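Local coordinates for putative uncharacterized protein PH0242 (Pyrococcus horikoshii, PDB 3VU1), which forms the C-terminal globular domain of an archaeal AglB protein of the oligosaccharyltransferase family, rich in beta strands and holding a calcium ion in this crystal, at residues G12-L17 with W34-W39; E76-S81 with F286-K291; G160-S165 with G182-G187; R374-V379 with E437-A442. All coordinates share one frame; numbering follows the deposited sequence.

Interaction 1: G12-L17 with W34-W39; sequences GWEQAL and WDYGYW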
loop_
_atom_site.group_PDB
_atom_site.type_symbol
_atom_site.label_atom_id
_atom_site.label_comp_id
_atom_site.label_asym_id
_atom_site.label_seq_id
_atom_site.Cartn_x
_atom_site.Cartn_y
_atom_site.Cartn_z
ATOM N N GLY A 12 1.813 -6.052 -19.451
ATOM C CA GLY A 12 2.755 -6.348 -18.377
ATOM C C GLY A 12 2.250 -7.474 -17.501
ATOM O O GLY A 12 3.030 -8.123 -16.809
ATOM N N TRP A 13 0.948 -7.736 -17.561
ATOM C CA TRP A 13 0.321 -8.716 -16.659
ATOM C C TRP A 13 0.810 -10.119 -16.772
ATOM O O TRP A 13 0.926 -10.830 -15.765
ATOM C CB TRP A 13 -1.208 -8.692 -16.810
ATOM C CG TRP A 13 -1.826 -7.584 -16.020
ATOM C CD1 TRP A 13 -2.169 -6.298 -16.450
ATOM C CD2 TRP A 13 -2.158 -7.616 -14.606
ATOM N NE1 TRP A 13 -2.713 -5.555 -15.419
ATOM C CE2 TRP A 13 -2.715 -6.286 -14.278
ATOM C CE3 TRP A 13 -2.083 -8.573 -13.623
ATOM C CZ2 TRP A 13 -3.150 -5.973 -13.014
ATOM C CZ3 TRP A 13 -2.535 -8.245 -12.340
ATOM C CH2 TRP A 13 -3.056 -6.986 -12.045
ATOM N N GLU A 14 1.061 -10.556 -18.001
ATOM C CA GLU A 14 1.499 -11.933 -18.223
ATOM C C GLU A 14 2.874 -12.117 -17.605
ATOM O O GLU A 14 3.110 -13.123 -16.920
ATOM C CB GLU A 14 1.504 -12.299 -19.706
ATOM C CG GLU A 14 0.237 -11.876 -20.436
ATOM C CD GLU A 14 0.072 -12.519 -21.798
ATOM O OE1 GLU A 14 1.085 -12.854 -22.488
ATOM O OE2 GLU A 14 -1.098 -12.676 -22.189
ATOM N N GLN A 15 3.749 -11.122 -17.808
ATOM C CA GLN A 15 5.086 -11.144 -17.246
ATOM C C GLN A 15 5.088 -11.048 -15.723
ATOM O O GLN A 15 5.904 -11.682 -15.041
ATOM C CB GLN A 15 5.933 -10.019 -17.824
ATOM C CG GLN A 15 6.291 -10.208 -19.278
ATOM C CD GLN A 15 5.117 -9.935 -20.218
ATOM O OE1 GLN A 15 4.184 -9.179 -19.903
ATOM N NE2 GLN A 15 5.160 -10.556 -21.372
ATOM N N ALA A 16 4.182 -10.237 -15.191
ATOM C CA ALA A 16 4.105 -10.012 -13.749
ATOM C C ALA A 16 3.662 -11.252 -13.024
ATOM O O ALA A 16 4.254 -11.611 -12.014
ATOM C CB ALA A 16 3.199 -8.832 -13.423
ATOM N N LEU A 17 2.635 -11.925 -13.525
ATOM C CA LEU A 17 2.187 -13.151 -12.859
ATOM C C LEU A 17 3.245 -14.221 -12.921
ATOM O O LEU A 17 3.415 -14.965 -11.950
ATOM C CB LEU A 17 0.882 -13.684 -13.435
ATOM C CG LEU A 17 -0.352 -12.830 -13.200
ATOM C CD1 LEU A 17 -1.562 -13.743 -13.330
ATOM C CD2 LEU A 17 -0.326 -12.147 -11.840
ATOM N N TRP A 34 -7.733 -4.269 -10.533
ATOM C CA TRP A 34 -8.346 -5.097 -11.563
ATOM C C TRP A 34 -8.231 -6.545 -11.221
ATOM O O TRP A 34 -7.296 -6.946 -10.542
ATOM C CB TRP A 34 -7.659 -4.834 -12.891
ATOM C CG TRP A 34 -8.384 -5.295 -14.127
ATOM C CD1 TRP A 34 -9.766 -5.383 -14.344
ATOM C CD2 TRP A 34 -7.774 -5.685 -15.408
ATOM N NE1 TRP A 34 -10.027 -5.809 -15.628
ATOM C CE2 TRP A 34 -8.888 -6.004 -16.316
ATOM C CE3 TRP A 34 -6.463 -5.789 -15.882
ATOM C CZ2 TRP A 34 -8.674 -6.412 -17.630
ATOM C CZ3 TRP A 34 -6.263 -6.218 -17.206
ATOM C CH2 TRP A 34 -7.350 -6.519 -18.058
ATOM N N ASP A 35 -9.184 -7.333 -11.717
ATOM C CA ASP A 35 -9.271 -8.750 -11.430
ATOM C C ASP A 35 -8.534 -9.684 -12.409
ATOM O O ASP A 35 -8.834 -10.882 -12.486
ATOM C CB ASP A 35 -10.718 -9.172 -11.187
ATOM C CG ASP A 35 -11.598 -9.124 -12.433
ATOM O OD1 ASP A 35 -12.644 -9.801 -12.368
ATOM O OD2 ASP A 35 -11.304 -8.428 -13.441
ATOM N N TYR A 36 -7.524 -9.153 -13.098
ATOM C CA TYR A 36 -6.656 -10.004 -13.915
ATOM C C TYR A 36 -6.202 -11.246 -13.162
ATOM O O TYR A 36 -5.617 -11.154 -12.108
ATOM C CB TYR A 36 -5.439 -9.246 -14.414
ATOM C CG TYR A 36 -4.703 -9.988 -15.488
ATOM C CD1 TYR A 36 -4.851 -9.648 -16.843
ATOM C CD2 TYR A 36 -3.846 -11.045 -15.160
ATOM C CE1 TYR A 36 -4.171 -10.348 -17.832
ATOM C CE2 TYR A 36 -3.159 -11.743 -16.138
ATOM C CZ TYR A 36 -3.328 -11.397 -17.466
ATOM O OH TYR A 36 -2.627 -12.118 -18.410
ATOM N N GLY A 37 -6.479 -12.413 -13.706
ATOM C CA GLY A 37 -6.038 -13.636 -13.096
ATOM C C GLY A 37 -7.152 -14.369 -12.401
ATOM O O GLY A 37 -6.896 -15.356 -11.725
ATOM N N TYR A 38 -8.393 -13.933 -12.589
ATOM C CA TYR A 38 -9.525 -14.533 -11.866
ATOM C C TYR A 38 -9.769 -15.988 -12.214
ATOM O O TYR A 38 -10.491 -16.679 -11.512
ATOM C CB TYR A 38 -10.805 -13.749 -12.122
ATOM C CG TYR A 38 -11.217 -13.675 -13.603
ATOM C CD1 TYR A 38 -10.874 -12.572 -14.393
ATOM C CD2 TYR A 38 -11.963 -14.698 -14.203
ATOM C CE1 TYR A 38 -11.264 -12.504 -15.724
ATOM C CE2 TYR A 38 -12.340 -14.630 -15.531
ATOM C CZ TYR A 38 -11.997 -13.540 -16.272
ATOM O OH TYR A 38 -12.374 -13.473 -17.567
ATOM N N TRP A 39 -9.178 -16.446 -13.307
ATOM C CA TRP A 39 -9.433 -17.783 -13.827
ATOM C C TRP A 39 -8.398 -18.741 -13.373
ATOM O O TRP A 39 -8.539 -19.943 -13.610
ATOM C CB TRP A 39 -9.413 -17.764 -15.353
ATOM C CG TRP A 39 -8.132 -17.210 -15.901
ATOM C CD1 TRP A 39 -6.963 -17.900 -16.138
ATOM C CD2 TRP A 39 -7.838 -15.812 -16.268
ATOM N NE1 TRP A 39 -5.989 -17.052 -16.623
ATOM C CE2 TRP A 39 -6.449 -15.789 -16.719
ATOM C CE3 TRP A 39 -8.563 -14.631 -16.284
ATOM C CZ2 TRP A 39 -5.836 -14.631 -17.155
ATOM C CZ3 TRP A 39 -7.934 -13.458 -16.736
ATOM C CH2 TRP A 39 -6.605 -13.465 -17.151
HETATM O O HOH W 1 -3.034 -11.168 -21.098
#

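Interaction 2: E76-S81 with F286-K291; sequences EVDFES and FGRDIK. With CA (calcium ion), chain C.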
loop_
_atom_site.group_PDB
_atom_site.type_symbol
_atom_site.label_atom_id
_atom_site.label_comp_id
_atom_site.label_asym_id
_atom_site.label_seq_id
_atom_site.Cartn_x
_atom_site.Cartn_y
_atom_site.Cartn_z
ATOM N N GLU A 76 -3.819 5.662 4.954
ATOM C CA GLU A 76 -3.060 4.615 5.633
ATOM C C GLU A 76 -3.948 3.469 6.091
ATOM O O GLU A 76 -4.338 3.327 7.229
ATOM C CB GLU A 76 -2.209 5.159 6.775
ATOM C CG GLU A 76 -0.919 5.828 6.311
ATOM C CD GLU A 76 0.083 6.039 7.446
ATOM O OE1 GLU A 76 0.203 5.151 8.340
ATOM O OE2 GLU A 76 0.770 7.093 7.440
ATOM N N VAL A 77 -4.211 2.609 5.155
ATOM C CA VAL A 77 -5.035 1.473 5.369
ATOM C C VAL A 77 -4.234 0.309 5.989
ATOM O O VAL A 77 -3.037 0.151 5.733
ATOM C CB VAL A 77 -5.641 1.168 3.999
ATOM C CG1 VAL A 77 -5.685 -0.321 3.712
ATOM C CG2 VAL A 77 -6.969 1.895 3.898
ATOM N N ASP A 78 -4.886 -0.507 6.812
ATOM C CA ASP A 78 -4.159 -1.561 7.504
ATOM C C ASP A 78 -4.072 -2.857 6.677
ATOM O O ASP A 78 -4.671 -3.904 7.014
ATOM C CB ASP A 78 -4.677 -1.761 8.933
ATOM C CG ASP A 78 -3.954 -2.897 9.673
ATOM O OD1 ASP A 78 -2.760 -3.148 9.433
ATOM O OD2 ASP A 78 -4.585 -3.559 10.508
ATOM N N PHE A 79 -3.276 -2.792 5.611
ATOM C CA PHE A 79 -3.050 -3.983 4.765
ATOM C C PHE A 79 -2.465 -5.192 5.500
ATOM O O PHE A 79 -2.629 -6.339 5.035
ATOM C CB PHE A 79 -2.171 -3.664 3.558
ATOM C CG PHE A 79 -2.831 -2.797 2.532
ATOM C CD1 PHE A 79 -2.171 -1.668 2.032
ATOM C CD2 PHE A 79 -4.102 -3.108 2.048
ATOM C CE1 PHE A 79 -2.769 -0.873 1.059
ATOM C CE2 PHE A 79 -4.693 -2.320 1.081
ATOM C CZ PHE A 79 -4.037 -1.202 0.590
ATOM N N GLU A 80 -1.772 -4.946 6.615
ATOM C CA GLU A 80 -1.187 -6.045 7.370
ATOM C C GLU A 80 -2.263 -7.040 7.835
ATOM O O GLU A 80 -2.064 -8.248 7.754
ATOM C CB GLU A 80 -0.326 -5.556 8.545
ATOM C CG GLU A 80 0.181 -6.675 9.462
ATOM C CD GLU A 80 1.048 -7.720 8.748
ATOM O OE1 GLU A 80 1.588 -8.646 9.426
ATOM O OE2 GLU A 80 1.201 -7.616 7.506
ATOM N N SER A 81 -3.407 -6.529 8.288
ATOM C CA SER A 81 -4.469 -7.401 8.750
ATOM C C SER A 81 -4.932 -8.352 7.647
ATOM O O SER A 81 -5.443 -9.415 7.940
ATOM C CB SER A 81 -5.647 -6.602 9.291
ATOM O OG SER A 81 -6.313 -5.999 8.220
ATOM N N PHE A 286 3.033 1.833 8.446
ATOM C CA PHE A 286 1.912 2.029 7.538
ATOM C C PHE A 286 0.593 1.316 7.923
ATOM O O PHE A 286 0.416 0.109 7.710
ATOM C CB PHE A 286 2.303 1.655 6.094
ATOM C CG PHE A 286 1.309 2.139 5.081
ATOM C CD1 PHE A 286 1.432 3.411 4.525
ATOM C CD2 PHE A 286 0.203 1.347 4.738
ATOM C CE1 PHE A 286 0.503 3.864 3.611
ATOM C CE2 PHE A 286 -0.733 1.804 3.841
ATOM C CZ PHE A 286 -0.581 3.063 3.274
ATOM N N GLY A 287 -0.356 2.071 8.449
ATOM C CA GLY A 287 -1.655 1.495 8.756
ATOM C C GLY A 287 -1.821 0.835 10.110
ATOM O O GLY A 287 -2.944 0.750 10.602
ATOM N N ARG A 288 -0.745 0.328 10.705
ATOM C CA ARG A 288 -0.824 -0.177 12.080
ATOM C C ARG A 288 0.337 0.264 12.978
ATOM O O ARG A 288 1.460 0.487 12.512
ATOM C CB ARG A 288 -1.031 -1.701 12.130
ATOM C CG ARG A 288 0.151 -2.525 11.687
ATOM C CD ARG A 288 -0.003 -4.008 12.014
ATOM N NE ARG A 288 -1.330 -4.483 11.626
ATOM C CZ ARG A 288 -1.935 -5.573 12.104
ATOM N NH1 ARG A 288 -1.331 -6.356 12.996
ATOM N NH2 ARG A 288 -3.156 -5.876 11.685
ATOM N N ASP A 289 0.061 0.379 14.274
ATOM C CA ASP A 289 1.089 0.755 15.245
ATOM C C ASP A 289 2.199 -0.277 15.410
ATOM O O ASP A 289 1.985 -1.485 15.190
ATOM C CB ASP A 289 0.445 1.024 16.607
ATOM C CG ASP A 289 -0.512 2.200 16.576
ATOM O OD1 ASP A 289 -0.322 3.175 15.806
ATOM O OD2 ASP A 289 -1.477 2.139 17.340
ATOM N N ILE A 290 3.379 0.199 15.811
ATOM C CA ILE A 290 4.404 -0.686 16.399
ATOM C C ILE A 290 4.048 -0.879 17.886
ATOM O O ILE A 290 3.779 0.110 18.562
ATOM C CB ILE A 290 5.804 -0.066 16.248
ATOM C CG1 ILE A 290 6.117 0.119 14.760
ATOM C CG2 ILE A 290 6.858 -0.948 16.895
ATOM C CD1 ILE A 290 7.139 1.186 14.454
ATOM N N LYS A 291 3.993 -2.127 18.365
ATOM C CA LYS A 291 3.699 -2.468 19.781
ATOM C C LYS A 291 4.613 -3.578 20.242
ATOM O O LYS A 291 4.645 -4.649 19.616
ATOM C CB LYS A 291 2.281 -3.018 19.983
ATOM C CG LYS A 291 1.160 -2.012 19.841
ATOM C CD LYS A 291 -0.221 -2.619 20.055
ATOM C CE LYS A 291 -0.696 -3.390 18.835
ATOM N NZ LYS A 291 -2.178 -3.535 18.839
HETATM CA CA CA C . 2.559 6.059 8.871
HETATM O O HOH W 2 -5.328 2.268 9.705
HETATM O O HOH W 3 -0.775 -2.477 7.719
#

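Interaction 3: G160-S165 with G182-G187; sequences GQLECS and GRCSDG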
loop_
_atom_site.group_PDB
_atom_site.type_symbol
_atom_site.label_atom_id
_atom_site.label_comp_id
_atom_site.label_asym_id
_atom_site.label_seq_id
_atom_site.Cartn_x
_atom_site.Cartn_y
_atom_site.Cartn_z
ATOM N N GLY A 160 -9.059 21.145 -27.504
ATOM C CA GLY A 160 -9.730 21.757 -28.655
ATOM C C GLY A 160 -9.268 23.202 -28.820
ATOM O O GLY A 160 -8.071 23.510 -28.716
ATOM N N GLN A 161 -10.216 24.105 -29.029
ATOM C CA GLN A 161 -9.872 25.502 -29.327
ATOM C C GLN A 161 -9.504 26.335 -28.087
ATOM O O GLN A 161 -8.850 27.371 -28.216
ATOM C CB GLN A 161 -10.972 26.187 -30.157
ATOM C CG GLN A 161 -11.534 25.336 -31.298
ATOM C CD GLN A 161 -12.730 24.461 -30.890
ATOM O OE1 GLN A 161 -13.485 23.994 -31.751
ATOM N NE2 GLN A 161 -12.910 24.238 -29.580
ATOM N N LEU A 162 -9.897 25.874 -26.900
ATOM C CA LEU A 162 -9.625 26.606 -25.648
ATOM C C LEU A 162 -8.293 26.228 -25.024
ATOM O O LEU A 162 -7.868 25.080 -25.082
ATOM C CB LEU A 162 -10.791 26.490 -24.631
ATOM C CG LEU A 162 -11.637 25.203 -24.416
ATOM C CD1 LEU A 162 -12.479 25.309 -23.146
ATOM C CD2 LEU A 162 -12.530 24.791 -25.600
ATOM N N GLU A 163 -7.606 27.219 -24.480
ATOM C CA GLU A 163 -6.339 26.997 -23.803
ATOM C C GLU A 163 -6.542 27.135 -22.300
ATOM O O GLU A 163 -7.297 28.004 -21.850
ATOM C CB GLU A 163 -5.307 28.001 -24.280
ATOM C CG GLU A 163 -4.343 28.470 -23.198
ATOM C CD GLU A 163 -3.056 29.045 -23.754
ATOM O OE1 GLU A 163 -2.530 30.000 -23.133
ATOM O OE2 GLU A 163 -2.569 28.537 -24.800
ATOM N N CYS A 164 -5.871 26.289 -21.520
ATOM C CA CYS A 164 -6.143 26.235 -20.086
ATOM C C CYS A 164 -4.899 26.312 -19.204
ATOM O O CYS A 164 -3.828 25.805 -19.554
ATOM C CB CYS A 164 -7.016 25.019 -19.753
ATOM S SG CYS A 164 -8.599 24.959 -20.663
ATOM N N SER A 165 -5.052 26.975 -18.062
ATOM C CA SER A 165 -3.933 27.216 -17.155
ATOM C C SER A 165 -4.066 26.411 -15.833
ATOM O O SER A 165 -4.892 26.755 -14.982
ATOM C CB SER A 165 -3.790 28.725 -16.883
ATOM O OG SER A 165 -2.606 28.997 -16.141
ATOM N N GLY A 182 -5.773 28.237 -12.842
ATOM C CA GLY A 182 -6.874 27.301 -12.673
ATOM C C GLY A 182 -8.095 27.741 -13.457
ATOM O O GLY A 182 -9.234 27.557 -13.015
ATOM N N ARG A 183 -7.847 28.331 -14.626
ATOM C CA ARG A 183 -8.911 28.871 -15.475
ATOM C C ARG A 183 -8.577 28.635 -16.945
ATOM O O ARG A 183 -7.412 28.473 -17.305
ATOM C CB ARG A 183 -9.152 30.366 -15.173
ATOM C CG ARG A 183 -9.502 30.642 -13.707
ATOM C CD ARG A 183 -9.974 32.056 -13.440
ATOM N NE ARG A 183 -11.354 32.254 -13.880
ATOM C CZ ARG A 183 -12.042 33.387 -13.726
ATOM N NH1 ARG A 183 -11.492 34.445 -13.131
ATOM N NH2 ARG A 183 -13.293 33.461 -14.167
ATOM N N CYS A 184 -9.599 28.563 -17.786
ATOM C CA CYS A 184 -9.369 28.496 -19.218
ATOM C C CYS A 184 -9.472 29.895 -19.847
ATOM O O CYS A 184 -9.998 30.825 -19.228
ATOM C CB CYS A 184 -10.332 27.494 -19.878
ATOM S SG CYS A 184 -10.071 25.760 -19.386
ATOM N N SER A 185 -8.950 30.047 -21.062
ATOM C CA SER A 185 -9.135 31.286 -21.836
ATOM C C SER A 185 -10.646 31.599 -21.985
ATOM O O SER A 185 -11.047 32.750 -22.082
ATOM C CB SER A 185 -8.415 31.205 -23.203
ATOM O OG SER A 185 -8.941 30.172 -24.038
ATOM N N ASP A 186 -11.447 30.537 -21.993
ATOM C CA ASP A 186 -12.901 30.533 -21.799
ATOM C C ASP A 186 -13.447 31.401 -20.654
ATOM O O ASP A 186 -14.624 31.752 -20.650
ATOM C CB ASP A 186 -13.285 29.096 -21.455
ATOM C CG ASP A 186 -14.607 28.694 -22.020
ATOM O OD1 ASP A 186 -14.921 29.068 -23.166
ATOM O OD2 ASP A 186 -15.333 27.965 -21.320
ATOM N N GLY A 187 -12.610 31.698 -19.661
ATOM C CA GLY A 187 -13.068 32.284 -18.403
ATOM C C GLY A 187 -13.390 31.200 -17.381
ATOM O O GLY A 187 -13.192 31.405 -16.187
#

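Interaction 4: R374-V379 with E437-A442; sequences RLELKV and EIVVNA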
loop_
_atom_site.group_PDB
_atom_site.type_symbol
_atom_site.label_atom_id
_atom_site.label_comp_id
_atom_site.label_asym_id
_atom_site.label_seq_id
_atom_site.Cartn_x
_atom_site.Cartn_y
_atom_site.Cartn_z
ATOM N N ARG A 374 -17.064 -27.739 16.473
ATOM C CA ARG A 374 -15.766 -28.135 15.982
ATOM C C ARG A 374 -15.461 -27.405 14.688
ATOM O O ARG A 374 -16.251 -27.433 13.736
ATOM C CB ARG A 374 -15.680 -29.641 15.797
ATOM C CG ARG A 374 -15.064 -30.348 17.000
ATOM C CD ARG A 374 -15.097 -31.863 16.841
ATOM N NE ARG A 374 -14.695 -32.265 15.494
ATOM C CZ ARG A 374 -13.538 -32.847 15.199
ATOM N NH1 ARG A 374 -13.260 -33.165 13.934
ATOM N NH2 ARG A 374 -12.666 -33.116 16.167
ATOM N N LEU A 375 -14.309 -26.732 14.688
ATOM C CA LEU A 375 -13.851 -25.913 13.579
ATOM C C LEU A 375 -12.611 -26.561 13.043
ATOM O O LEU A 375 -11.697 -26.851 13.820
ATOM C CB LEU A 375 -13.535 -24.507 14.087
ATOM C CG LEU A 375 -12.682 -23.527 13.270
ATOM C CD1 LEU A 375 -13.430 -23.015 12.041
ATOM C CD2 LEU A 375 -12.222 -22.371 14.162
ATOM N N GLU A 376 -12.590 -26.801 11.730
ATOM C CA GLU A 376 -11.468 -27.477 11.065
ATOM C C GLU A 376 -10.846 -26.616 9.965
ATOM O O GLU A 376 -11.497 -26.293 8.969
ATOM C CB GLU A 376 -11.902 -28.818 10.477
ATOM C CG GLU A 376 -12.344 -29.864 11.497
ATOM C CD GLU A 376 -13.555 -30.673 11.022
ATOM O OE1 GLU A 376 -13.431 -31.441 10.029
ATOM O OE2 GLU A 376 -14.642 -30.523 11.643
ATOM N N LEU A 377 -9.580 -26.253 10.162
ATOM C CA LEU A 377 -8.838 -25.394 9.246
ATOM C C LEU A 377 -7.617 -26.129 8.774
ATOM O O LEU A 377 -7.015 -26.893 9.522
ATOM C CB LEU A 377 -8.311 -24.156 9.963
ATOM C CG LEU A 377 -9.274 -23.298 10.745
ATOM C CD1 LEU A 377 -8.587 -22.695 11.951
ATOM C CD2 LEU A 377 -9.824 -22.217 9.844
ATOM N N LYS A 378 -7.242 -25.867 7.534
ATOM C CA LYS A 378 -5.945 -26.229 7.031
ATOM C C LYS A 378 -5.280 -24.912 6.610
ATOM O O LYS A 378 -5.818 -24.147 5.793
ATOM C CB LYS A 378 -6.070 -27.235 5.871
ATOM C CG LYS A 378 -5.783 -28.687 6.252
ATOM C CD LYS A 378 -6.907 -29.682 5.906
ATOM C CE LYS A 378 -7.369 -29.657 4.444
ATOM N NZ LYS A 378 -6.303 -29.980 3.450
ATOM N N VAL A 379 -4.115 -24.640 7.185
ATOM C CA VAL A 379 -3.411 -23.390 6.930
ATOM C C VAL A 379 -1.953 -23.626 6.551
ATOM O O VAL A 379 -1.316 -24.532 7.086
ATOM C CB VAL A 379 -3.535 -22.438 8.134
ATOM C CG1 VAL A 379 -2.968 -23.068 9.393
ATOM C CG2 VAL A 379 -2.875 -21.105 7.839
ATOM N N GLU A 437 -2.978 -28.954 9.807
ATOM C CA GLU A 437 -4.387 -29.217 10.125
ATOM C C GLU A 437 -4.689 -28.789 11.535
ATOM O O GLU A 437 -3.942 -29.107 12.454
ATOM C CB GLU A 437 -4.730 -30.684 9.980
ATOM C CG GLU A 437 -4.898 -31.160 8.556
ATOM C CD GLU A 437 -4.846 -32.670 8.476
ATOM O OE1 GLU A 437 -5.663 -33.341 9.154
ATOM O OE2 GLU A 437 -3.979 -33.189 7.744
ATOM N N ILE A 438 -5.784 -28.062 11.707
ATOM C CA ILE A 438 -6.127 -27.508 13.004
ATOM C C ILE A 438 -7.574 -27.814 13.361
ATOM O O ILE A 438 -8.483 -27.610 12.542
ATOM C CB ILE A 438 -5.804 -25.990 13.088
ATOM C CG1 ILE A 438 -4.366 -25.776 13.554
ATOM C CG2 ILE A 438 -6.705 -25.269 14.078
ATOM C CD1 ILE A 438 -3.362 -25.741 12.430
ATOM N N VAL A 439 -7.763 -28.310 14.591
ATOM C CA VAL A 439 -9.080 -28.659 15.108
ATOM C C VAL A 439 -9.285 -28.070 16.506
ATOM O O VAL A 439 -8.452 -28.264 17.388
ATOM C CB VAL A 439 -9.281 -30.191 15.147
ATOM C CG1 VAL A 439 -10.742 -30.513 15.442
ATOM C CG2 VAL A 439 -8.840 -30.852 13.833
ATOM N N VAL A 440 -10.384 -27.343 16.703
ATOM C CA VAL A 440 -10.638 -26.639 17.970
ATOM C C VAL A 440 -12.133 -26.441 18.179
ATOM O O VAL A 440 -12.904 -26.445 17.205
ATOM C CB VAL A 440 -9.925 -25.243 18.072
ATOM C CG1 VAL A 440 -8.409 -25.389 18.174
ATOM C CG2 VAL A 440 -10.312 -24.311 16.924
ATOM N N ASN A 441 -12.529 -26.275 19.448
ATOM C CA ASN A 441 -13.903 -25.899 19.809
ATOM C C ASN A 441 -14.052 -24.391 19.783
ATOM O O ASN A 441 -13.209 -23.663 20.325
ATOM C CB ASN A 441 -14.288 -26.427 21.196
ATOM C CG ASN A 441 -14.539 -27.932 21.218
ATOM O OD1 ASN A 441 -14.833 -28.565 20.191
ATOM N ND2 ASN A 441 -14.440 -28.512 22.407
ATOM N N ALA A 442 -15.133 -23.916 19.172
ATOM C CA ALA A 442 -15.293 -22.483 18.947
ATOM C C ALA A 442 -16.616 -21.915 19.456
ATOM O O ALA A 442 -17.685 -22.419 19.117
ATOM C CB ALA A 442 -15.106 -22.167 17.467
#

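Interaction 1: G12-L17 with W34-W39
Trp-34 turns the edge of its indole toward Trp-13, the first residue of helix 13-23. CE3 and CZ3 of Trp-34 do the touching, CE3 lying 3.8 Å from Trp-13 NE1, and planes 77° apart make this an edge-to-face pair on the five-membered ring of Trp-13. Tyr-36 CG, anti to its backbone N (chi1 -167°), is carried toward Trp-13, and the ring lies nearly flat against the same indole, planes 22° apart, in an offset stack. The two side chains run past each other in opposite directions, and each ring covers the other's stem: Trp-13 CB sits over the centre of the Tyr-36 ring, 3.5 Å from its centroid, while Tyr-36 CB lies 3.6 Å from the centroid of the Trp-13 six-membered ring. Leu-17 CD1 meets the ring at its edge, 3.8 Å from Tyr-36 CE2. Beyond the ring a water joins Tyr-36 OH to Glu-14 OE2, donating to the carboxylate at 2.7 Å. Gly-37, with positive phi, fills the third position of a type II turn from Asp-35 to Tyr-38 and passes near Leu-17. Trp-39 CH2 backs the Tyr-36 ring on the face opposite Trp-13. The second segment carries the WDYG of the WWDYG signature of the Stt3/AglB family. Trp-13 also meets Tyr-90 of strand 86-90 edge-to-face, and Trp-13 and Ala-16 rest on Val-245 of strand 245-250.

Interaction 2: E76-S81 with F286-K291
Asp-78 and Arg-288 form a two-pronged salt bridge, side-on to the guanidinium: NE of Arg-288 gives a nearly straight bond (171°) to Asp-78 OD1 at 2.9 Å, and NH2 of Arg-288 reaches the syn lone pair of Asp-78 OD2 at 3.0 Å. The first bond lies in the guanidinium plane, the second is tilted from it. Arg-288 bends at chi3 (47°), which swings NE back toward the 76-81 loop. Glu-80 contributes its stem, CB and CG lying over one guanidinium face; its carboxylate goes to Lys-479 and Tyr-481. Among the remaining hydrogen bonds, Gly-287 N donates to Glu-76 OE1 at 3.1 Å, on the anti side. Ser-81 OG and N both donate to Asp-78 O. Two waters bridge the segments: one donates to Glu-76 O and Gly-287 O, the other to Asp-78 OD1 and Phe-286 O while accepting from Glu-80 N. Nonpolar contact comes from Glu-76 CG over the Phe-286 ring, 4.1 Å from its centroid, and from Phe-79 CD1 beside that ring. Calcium takes both carboxylate oxygens of Glu-76, OE1 at 2.6 Å and OE2 at 2.5 Å, with Ala-285, His-319 and Glu-322 completing the site. Glu-76 OE1 thus serves metal and backbone N-H together; the ion probably polarises the carboxylate, and the paired guanidinium probably helps to keep Asp-78 ionised.

Interaction 3: G160-S165 with G182-G187
A disulfide between Cys-164 and Cys-184 joins strand 162-165 to strand 183-184, one edge of the mixed sheet in the Insert domain range. The cysteines face each other as an antiparallel non-hydrogen-bonded pair, CA atoms 4.0 Å apart, and the SG atoms of Cys-164 and Cys-184 join at 2.1 Å with a right-handed chi3 of 99°. In both residues SG stands anti to the carbonyl carbon, beside the backbone N. Backbone bonds flank the bridge: Ser-185 N to Glu-163 O at 2.7 Å, and Ser-165 N to Arg-183 O at 2.9 Å. Ser-185 adds its hydroxyl, held between its own backbone N and carbonyl carbon (chi1 63°), where OG accepts from Glu-163 N at 3.3 Å. Leu-162 CD1 approaches Asp-186 CG at 4.2 Å; the Asp-186 carboxylate itself bonds to Ser-188. A type I turn from Cys-184 to Gly-187 brings Gly-187 O round to Arg-183 NH2, 2.9 Å away. Phe-190 packs against both cysteines. At the far end Gly-182 and Arg-183 both face Ser-165, whose O receives weak bonds from their two N-H groups; with positive phi at Gly-182, this is a G1 beta bulge, beside a cross-strand disulfide of the non-hydrogen-bonded kind.

Interaction 4: R374-V379 with E437-A442
Ile-438 fits between two side chains of the facing strand: its CG2 rests 3.8 Å from Leu-377 CD1, while its CD1 points to Val-379 CG1 at 4.1 Å. On the same sheet face, Leu-375 CD2 fills the notch between Val-440 CG2, 3.9 Å away, and Ala-442 CB, 4.4 Å away. Leu-375 and Val-440 extend in the same direction; CG of Leu-375, anti to its backbone N (chi1 163°), holds CD2 there. The other face is longer-limbed and more polar. There Arg-374 reaches diagonally along the sheet, and Val-439 CG1 makes a bump beneath one guanidinium face, toward its rim, 3.3 Å from Arg-374 NH2. Arg-374 CG also lies beside Asn-441 OD1. Lys-378 and Glu-437 run alongside each other through their aliphatic parts, CG to CG at 3.5 Å. The antiparallel strands, at 160°, are joined by paired backbone bonds: Leu-375 with Val-440, and Leu-377 with Ile-438, where Ile-438 N meets Leu-377 O at 2.8 Å. Strand 336-356 pairs with 372-381 on its other edge, as in the backbone hydrogen bonding of Glu-376 with Arg-355. The leucine face packs on strand 412-431 through Leu-425, on strand 464-487 through Phe-475, and on strand 385-401 through Leu-389.

How the interactions relate
From the N terminus, interaction 1 closes a short loop of 16 residues, bringing the stretch after strand 30-32 back onto helix 13-23. Interaction 2 then closes a far longer one, 204 residues, joining the loop before strand 86-90 to the Peripheral 1 region at the calcium site, near the centre of the chain. Nested inside that loop is interaction 3, a local strand pairing in the Insert region. Interaction 4 follows in series and pairs two strands of the Peripheral 2 region across 57 residues. None crosses another. Interaction 2 lies about 12 Å, nearest atoms, from both 1 and 4, while 3 and 4, centres 64 Å apart, occupy opposite sides of the chain's centre.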